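Local coordinates for protein soluble lytic murein transglycosylase (Escherichia coli, PDB 1QSA) that cleaves the glycosidic bonds between N-acetylmuramic acid and N-acetylglucosamine in peptidoglycan, leaving a 1,6-anhydro bond in the muramic acid residue, at residues A[469-474]-A[529-534]; A[493-498]-A[524-529]. All blocks are in the same frame, centred on the assembly; numbering follows the deposited sequence.

Contact 1: A[469-474]-A[529-534]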
ATOM      1  N   SER A 469      10.911   0.310  22.960  1.00 10.38           N
ATOM      2  CA  SER A 469       9.521   0.418  22.517  1.00 10.59           C
ATOM      3  C   SER A 469       9.413   1.143  21.174  1.00  9.30           C
ATOM      4  O   SER A 469       8.617   0.763  20.313  1.00 11.99           O
ATOM      5  CB  SER A 469       8.688   1.153  23.581  1.00 11.48           C
ATOM      6  OG  SER A 469       9.112   2.507  23.725  1.00 10.83           O
ATOM      7  N   TYR A 470      10.244   2.163  21.002  1.00 10.26           N
ATOM      8  CA  TYR A 470      10.248   2.955  19.786  1.00  8.44           C
ATOM      9  C   TYR A 470      10.735   2.141  18.584  1.00  9.42           C
ATOM     10  O   TYR A 470      10.124   2.202  17.510  1.00  8.24           O
ATOM     11  CB  TYR A 470      11.079   4.224  19.990  1.00  8.58           C
ATOM     12  CG  TYR A 470      11.163   5.076  18.757  1.00  9.70           C
ATOM     13  CD1 TYR A 470      10.001   5.487  18.088  1.00  9.15           C
ATOM     14  CD2 TYR A 470      12.403   5.432  18.218  1.00  9.49           C
ATOM     15  CE1 TYR A 470      10.073   6.229  16.900  1.00  9.43           C
ATOM     16  CE2 TYR A 470      12.487   6.172  17.041  1.00  9.77           C
ATOM     17  CZ  TYR A 470      11.322   6.563  16.389  1.00  9.44           C
ATOM     18  OH  TYR A 470      11.417   7.268  15.204  1.00  8.10           O
ATOM     19  N   ALA A 471      11.839   1.407  18.752  1.00  9.07           N
ATOM     20  CA  ALA A 471      12.360   0.552  17.668  1.00  9.01           C
ATOM     21  C   ALA A 471      11.297  -0.481  17.278  1.00  8.89           C
ATOM     22  O   ALA A 471      11.077  -0.761  16.095  1.00  9.18           O
ATOM     23  CB  ALA A 471      13.632  -0.147  18.100  1.00 10.67           C
ATOM     24  N   MET A 472      10.607  -1.020  18.279  1.00  7.58           N
ATOM     25  CA  MET A 472       9.541  -1.982  18.040  1.00  8.57           C
ATOM     26  C   MET A 472       8.358  -1.369  17.291  1.00  8.72           C
ATOM     27  O   MET A 472       7.806  -2.009  16.396  1.00  9.54           O
ATOM     28  CB  MET A 472       9.109  -2.634  19.355  1.00  9.16           C
ATOM     29  CG  MET A 472      10.207  -3.537  19.897  1.00 10.47           C
ATOM     30  SD  MET A 472       9.885  -4.237  21.516  1.00 12.53           S
ATOM     31  CE  MET A 472       8.817  -5.636  21.095  1.00 11.76           C
ATOM     32  N   ALA A 473       8.002  -0.128  17.621  1.00  7.82           N
ATOM     33  CA  ALA A 473       6.908   0.577  16.944  1.00  8.05           C
ATOM     34  C   ALA A 473       7.249   0.746  15.463  1.00  8.29           C
ATOM     35  O   ALA A 473       6.386   0.585  14.602  1.00  8.93           O
ATOM     36  CB  ALA A 473       6.679   1.954  17.578  1.00  8.38           C
ATOM     37  N   ILE A 474       8.491   1.134  15.183  1.00  9.18           N
ATOM     38  CA  ILE A 474       8.943   1.328  13.798  1.00  8.55           C
ATOM     39  C   ILE A 474       8.836   0.008  13.024  1.00  9.67           C
ATOM     40  O   ILE A 474       8.288  -0.040  11.915  1.00  8.12           O
ATOM     41  CB  ILE A 474      10.397   1.898  13.770  1.00  9.40           C
ATOM     42  CG1 ILE A 474      10.399   3.370  14.237  1.00  7.77           C
ATOM     43  CG2 ILE A 474      11.031   1.754  12.361  1.00  9.11           C
ATOM     44  CD1 ILE A 474       9.965   4.388  13.158  1.00  9.93           C
ATOM     45  N   ILE A 529      21.090  -3.618  11.874  1.00  9.08           N
ATOM     46  CA  ILE A 529      21.263  -2.519  10.929  1.00  9.81           C
ATOM     47  C   ILE A 529      20.164  -1.461  11.023  1.00 10.22           C
ATOM     48  O   ILE A 529      20.435  -0.255  10.939  1.00 10.00           O
ATOM     49  CB  ILE A 529      21.392  -3.068   9.490  1.00 10.49           C
ATOM     50  CG1 ILE A 529      22.651  -3.936   9.410  1.00 10.43           C
ATOM     51  CG2 ILE A 529      21.469  -1.917   8.458  1.00 12.27           C
ATOM     52  CD1 ILE A 529      22.838  -4.688   8.098  1.00 12.32           C
ATOM     53  N   GLY A 530      18.940  -1.913  11.276  1.00  8.88           N
ATOM     54  CA  GLY A 530      17.816  -0.996  11.375  1.00  9.06           C
ATOM     55  C   GLY A 530      17.871  -0.135  12.618  1.00  8.97           C
ATOM     56  O   GLY A 530      17.640   1.082  12.544  1.00 11.43           O
ATOM     57  N   THR A 531      18.175  -0.731  13.771  1.00 10.23           N
ATOM     58  CA  THR A 531      18.286   0.072  15.004  1.00 10.89           C
ATOM     59  C   THR A 531      19.448   1.067  14.884  1.00  8.87           C
ATOM     60  O   THR A 531      19.405   2.157  15.438  1.00  9.86           O
ATOM     61  CB  THR A 531      18.485  -0.775  16.290  1.00 11.63           C
ATOM     62  OG1 THR A 531      19.656  -1.601  16.179  1.00 12.02           O
ATOM     63  CG2 THR A 531      17.243  -1.618  16.590  1.00 11.54           C
ATOM     64  N   SER A 532      20.488   0.680  14.159  1.00  9.84           N
ATOM     65  CA  SER A 532      21.626   1.566  13.933  1.00 10.15           C
ATOM     66  C   SER A 532      21.202   2.794  13.107  1.00 10.05           C
ATOM     67  O   SER A 532      21.442   3.926  13.524  1.00  9.92           O
ATOM     68  CB  SER A 532      22.788   0.833  13.264  0.72  9.08           C
ATOM     69  OG  SER A 532      23.424  -0.018  14.202  0.72  9.90           O
ATOM     70  N   TYR A 533      20.489   2.586  11.999  1.00  9.01           N
ATOM     71  CA  TYR A 533      20.059   3.739  11.197  1.00 10.62           C
ATOM     72  C   TYR A 533      19.055   4.596  11.973  1.00 11.05           C
ATOM     73  O   TYR A 533      19.127   5.832  11.955  1.00 11.10           O
ATOM     74  CB  TYR A 533      19.455   3.296   9.864  1.00 10.82           C
ATOM     75  CG  TYR A 533      19.205   4.475   8.934  1.00 11.74           C
ATOM     76  CD1 TYR A 533      20.273   5.230   8.438  1.00 13.09           C
ATOM     77  CD2 TYR A 533      17.907   4.895   8.643  1.00 13.77           C
ATOM     78  CE1 TYR A 533      20.047   6.394   7.682  1.00 14.61           C
ATOM     79  CE2 TYR A 533      17.674   6.060   7.885  1.00 14.90           C
ATOM     80  CZ  TYR A 533      18.745   6.799   7.421  1.00 15.35           C
ATOM     81  OH  TYR A 533      18.516   7.986   6.745  1.00 16.88           O
ATOM     82  N   LEU A 534      18.140   3.938  12.685  1.00  9.18           N
ATOM     83  CA  LEU A 534      17.132   4.656  13.470  1.00  8.65           C
ATOM     84  C   LEU A 534      17.811   5.513  14.541  1.00  9.86           C
ATOM     85  O   LEU A 534      17.454   6.679  14.731  1.00 10.09           O
ATOM     86  CB  LEU A 534      16.157   3.655  14.095  1.00  7.93           C
ATOM     87  CG  LEU A 534      14.923   4.247  14.800  1.00  9.06           C
ATOM     88  CD1 LEU A 534      14.084   5.077  13.826  1.00  9.55           C
ATOM     89  CD2 LEU A 534      14.101   3.121  15.416  1.00  9.13           C
TER
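With CG anti to the backbone N in both Y470 (chi1 178°) and L534 (chi1 -172°), the tyrosine ring and the leucine fork reach each other between two helices. L534 is directed toward the helix of 469-474, and its two methyls divide the work. CD1 lies against the phenol end of Y470, 3.7 Å from Y470 OH, while CD2 drops onto the backbone, 3.8 Å from A471 CA. Both methyls also touch Y470 CE2, and the contact with the ring is oblique. From the same helix, one turn on, I474 CG1 sits 3.8 Å above one face of the Y470 ring, offset toward the rim, and meets L534 CD2 at 3.9 Å. This is apolar helix-helix packing inside the lysozyme-like Slt domain: segments 469-474 and 529-534, on helices 468-479 and 523-540, run at 110° to each other, their axes 10.8 Å apart. A471 is the residue of closest backbone approach, its CA 6.5 Å from T531 CA; its CB meets T531 CG2, whereas T531 OG1 bonds back to I527 O in its own helix. The Y470 hydroxyl is buried, and hydrogen bonds with the side chains of S549 and S548 hold it. An alanine at Y470 would probably open a gap beside L534 CD1 and leave those two serine hydroxyls without their phenol partner.

Contact 2: A[493-498]-A[524-529]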
ATOM      1  N   GLY A 493      12.679  -6.965   5.064  1.00 12.38           N
ATOM      2  CA  GLY A 493      12.555  -7.389   6.441  1.00 10.98           C
ATOM      3  C   GLY A 493      11.787  -6.584   7.456  1.00 10.80           C
ATOM      4  O   GLY A 493      11.023  -5.682   7.109  1.00 11.51           O
ATOM      5  N   LEU A 494      12.095  -6.868   8.722  1.00  9.51           N
ATOM      6  CA  LEU A 494      11.382  -6.281   9.856  1.00 10.32           C
ATOM      7  C   LEU A 494      11.308  -4.783   9.882  1.00  9.37           C
ATOM      8  O   LEU A 494      10.250  -4.227  10.162  1.00 10.42           O
ATOM      9  CB  LEU A 494      11.954  -6.786  11.184  1.00  9.92           C
ATOM     10  CG  LEU A 494      11.737  -8.276  11.502  1.00  9.34           C
ATOM     11  CD1 LEU A 494      12.514  -8.621  12.772  1.00  9.00           C
ATOM     12  CD2 LEU A 494      10.240  -8.608  11.646  1.00  9.38           C
ATOM     13  N   MET A 495      12.408  -4.133   9.520  1.00  9.20           N
ATOM     14  CA  MET A 495      12.441  -2.673   9.535  1.00 10.30           C
ATOM     15  C   MET A 495      12.473  -2.065   8.135  1.00 11.26           C
ATOM     16  O   MET A 495      12.728  -0.869   7.973  1.00  9.99           O
ATOM     17  CB  MET A 495      13.585  -2.187  10.433  1.00 10.53           C
ATOM     18  CG  MET A 495      13.393  -2.680  11.872  1.00  9.93           C
ATOM     19  SD  MET A 495      14.622  -2.102  13.040  1.00 12.02           S
ATOM     20  CE  MET A 495      14.143  -0.361  13.181  1.00 11.38           C
ATOM     21  N   GLN A 496      12.150  -2.903   7.140  1.00 10.27           N
ATOM     22  CA  GLN A 496      12.059  -2.493   5.736  1.00 10.13           C
ATOM     23  C   GLN A 496      13.227  -1.628   5.293  1.00 10.45           C
ATOM     24  O   GLN A 496      13.068  -0.488   4.835  1.00 10.74           O
ATOM     25  CB  GLN A 496      10.705  -1.812   5.492  1.00 10.23           C
ATOM     26  CG  GLN A 496       9.524  -2.812   5.490  1.00  9.72           C
ATOM     27  CD  GLN A 496       9.539  -3.680   4.253  1.00 11.88           C
ATOM     28  OE1 GLN A 496       9.105  -3.257   3.180  1.00 13.33           O
ATOM     29  NE2 GLN A 496      10.078  -4.882   4.380  1.00 11.14           N
ATOM     30  N   ILE A 497      14.405  -2.211   5.445  1.00 11.15           N
ATOM     31  CA  ILE A 497      15.666  -1.565   5.124  1.00 12.07           C
ATOM     32  C   ILE A 497      16.002  -1.692   3.642  1.00 12.40           C
ATOM     33  O   ILE A 497      15.978  -2.789   3.087  1.00 12.59           O
ATOM     34  CB  ILE A 497      16.797  -2.203   5.956  1.00 11.14           C
ATOM     35  CG1 ILE A 497      16.484  -2.077   7.456  1.00  9.17           C
ATOM     36  CG2 ILE A 497      18.112  -1.470   5.699  1.00 12.99           C
ATOM     37  CD1 ILE A 497      17.430  -2.901   8.331  1.00  9.14           C
ATOM     38  N   MET A 498      16.288  -0.551   3.008  1.00 13.27           N
ATOM     39  CA  MET A 498      16.677  -0.524   1.591  1.00 14.43           C
ATOM     40  C   MET A 498      18.154  -0.946   1.510  1.00 14.02           C
ATOM     41  O   MET A 498      18.939  -0.655   2.412  1.00 14.32           O
ATOM     42  CB  MET A 498      16.494   0.888   1.016  1.00 16.47           C
ATOM     43  CG  MET A 498      15.029   1.308   0.811  1.00 16.40           C
ATOM     44  SD  MET A 498      14.231   0.402  -0.512  1.00 19.20           S
ATOM     45  CE  MET A 498      14.995   1.173  -1.968  1.00 17.45           C
ATOM     46  N   GLU A 524      17.820 -10.901  13.355  1.00 11.38           N
ATOM     47  CA  GLU A 524      18.900 -10.232  14.069  1.00 11.04           C
ATOM     48  C   GLU A 524      19.689  -9.243  13.207  1.00 11.40           C
ATOM     49  O   GLU A 524      19.970  -8.130  13.644  1.00 11.45           O
ATOM     50  CB  GLU A 524      19.843 -11.255  14.715  1.00 12.70           C
ATOM     51  CG  GLU A 524      20.968 -10.586  15.507  1.00 14.40           C
ATOM     52  CD  GLU A 524      21.656 -11.522  16.502  1.00 19.49           C
ATOM     53  OE1 GLU A 524      21.348 -12.734  16.523  1.00 20.05           O
ATOM     54  OE2 GLU A 524      22.501 -11.036  17.283  1.00 16.66           O
ATOM     55  N   THR A 525      20.041  -9.645  11.990  1.00 10.96           N
ATOM     56  CA  THR A 525      20.791  -8.766  11.091  1.00 11.18           C
ATOM     57  C   THR A 525      19.967  -7.500  10.818  1.00 11.48           C
ATOM     58  O   THR A 525      20.491  -6.386  10.890  1.00 12.59           O
ATOM     59  CB  THR A 525      21.090  -9.468   9.737  1.00 12.73           C
ATOM     60  OG1 THR A 525      21.814 -10.682   9.984  1.00 14.81           O
ATOM     61  CG2 THR A 525      21.923  -8.567   8.832  1.00 12.64           C
ATOM     62  N   ASN A 526      18.679  -7.696  10.534  1.00 10.80           N
ATOM     63  CA  ASN A 526      17.780  -6.595  10.222  1.00  9.51           C
ATOM     64  C   ASN A 526      17.661  -5.637  11.420  1.00  9.71           C
ATOM     65  O   ASN A 526      17.814  -4.427  11.278  1.00 10.83           O
ATOM     66  CB  ASN A 526      16.404  -7.147   9.818  1.00  7.78           C
ATOM     67  CG  ASN A 526      15.531  -6.095   9.198  1.00 11.05           C
ATOM     68  OD1 ASN A 526      14.941  -5.277   9.899  1.00 11.45           O
ATOM     69  ND2 ASN A 526      15.457  -6.089   7.868  1.00 10.39           N
ATOM     70  N   ILE A 527      17.448  -6.188  12.609  1.00 10.59           N
ATOM     71  CA  ILE A 527      17.336  -5.375  13.821  1.00 10.38           C
ATOM     72  C   ILE A 527      18.648  -4.633  14.113  1.00 10.42           C
ATOM     73  O   ILE A 527      18.634  -3.476  14.493  1.00 10.36           O
ATOM     74  CB  ILE A 527      16.866  -6.244  15.029  1.00 10.83           C
ATOM     75  CG1 ILE A 527      15.407  -6.661  14.814  1.00 11.33           C
ATOM     76  CG2 ILE A 527      16.984  -5.479  16.346  1.00 11.42           C
ATOM     77  CD1 ILE A 527      14.930  -7.791  15.736  1.00 12.82           C
ATOM     78  N   ASN A 528      19.776  -5.292  13.881  1.00 10.40           N
ATOM     79  CA  ASN A 528      21.094  -4.678  14.089  1.00 10.48           C
ATOM     80  C   ASN A 528      21.252  -3.431  13.187  1.00 10.96           C
ATOM     81  O   ASN A 528      21.453  -2.301  13.673  1.00 10.65           O
ATOM     82  CB  ASN A 528      22.165  -5.730  13.755  1.00 11.32           C
ATOM     83  CG  ASN A 528      23.595  -5.235  13.983  1.00 12.84           C
ATOM     84  OD1 ASN A 528      23.824  -4.200  14.611  1.00 15.28           O
ATOM     85  ND2 ASN A 528      24.564  -5.982  13.464  1.00 14.85           N
ATOM     86  N   ILE A 529      21.090  -3.618  11.874  1.00  9.08           N
ATOM     87  CA  ILE A 529      21.263  -2.519  10.929  1.00  9.81           C
ATOM     88  C   ILE A 529      20.164  -1.461  11.023  1.00 10.22           C
ATOM     89  O   ILE A 529      20.435  -0.255  10.939  1.00 10.00           O
ATOM     90  CB  ILE A 529      21.392  -3.068   9.490  1.00 10.49           C
ATOM     91  CG1 ILE A 529      22.651  -3.936   9.410  1.00 10.43           C
ATOM     92  CG2 ILE A 529      21.469  -1.917   8.458  1.00 12.27           C
ATOM     93  CD1 ILE A 529      22.838  -4.688   8.098  1.00 12.32           C
TER
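N526 lays its carboxamide against the backbone of the turn at 493-496, with OD1 beside M495 N and ND2 near G493 CA. CG stands anti to its own backbone N (chi1 -167°), on the side of the helix that meets the loop. M495 N donates to N526 OD1 at 2.8 Å, in a bent bond (141° at the hydrogen) whose donor is tilted from the carbonyl plane. The other end of the amide is held as well: ND2 bonds to the carbonyls of S492 and L520, which together with the OD1 bond should fix how the group is turned. N526 ND2 comes within 3.5 Å of G493 CA, on the side where any other residue would carry a clashing CB; the positive phi of G493 (70°) also suits glycine. The loop folds as a type I beta turn from G493 to Q496, extended by a G1 bulge that sets Q496 and I497 across from S492. G493 O takes two donors, Q496 N and the side-chain Q496 NE2, the latter nearly straight at 3.0 Å and on a lone pair. Aliphatic side chains flank the amide. L494 CD1 meets I527 CD1 at 3.9 Å, the two chains crossing at a slant, while the side chains of I497 and N526 run antiparallel past each other, so that I497 CD1 lies 3.3 Å from the backbone oxygen N526 O and 4.1 Å from I529 CB. M495, bent at its thioether, brings SD near I527 CA and lies close to E478, the predicted active-site residue.

Contacts 1 and 2 lie on successive parts of helix 523-540, their centres 9 Å apart, and share I529. Along the chain the order is 469-474, 493-498, 524-529 and 529-534, which nests contact 2 inside the loop closed by contact 1. They also touch directly: I497 CD1 packs 3.5 Å from G530 N, and M495 CE reaches I474 CG2 at 3.9 Å. One helix of the Slt domain thus packs against both helix 468-479 and the turn that follows it in the chain. I474 and M495 lie close to E478, the predicted catalytic residue, so both buried contacts border the probable active site.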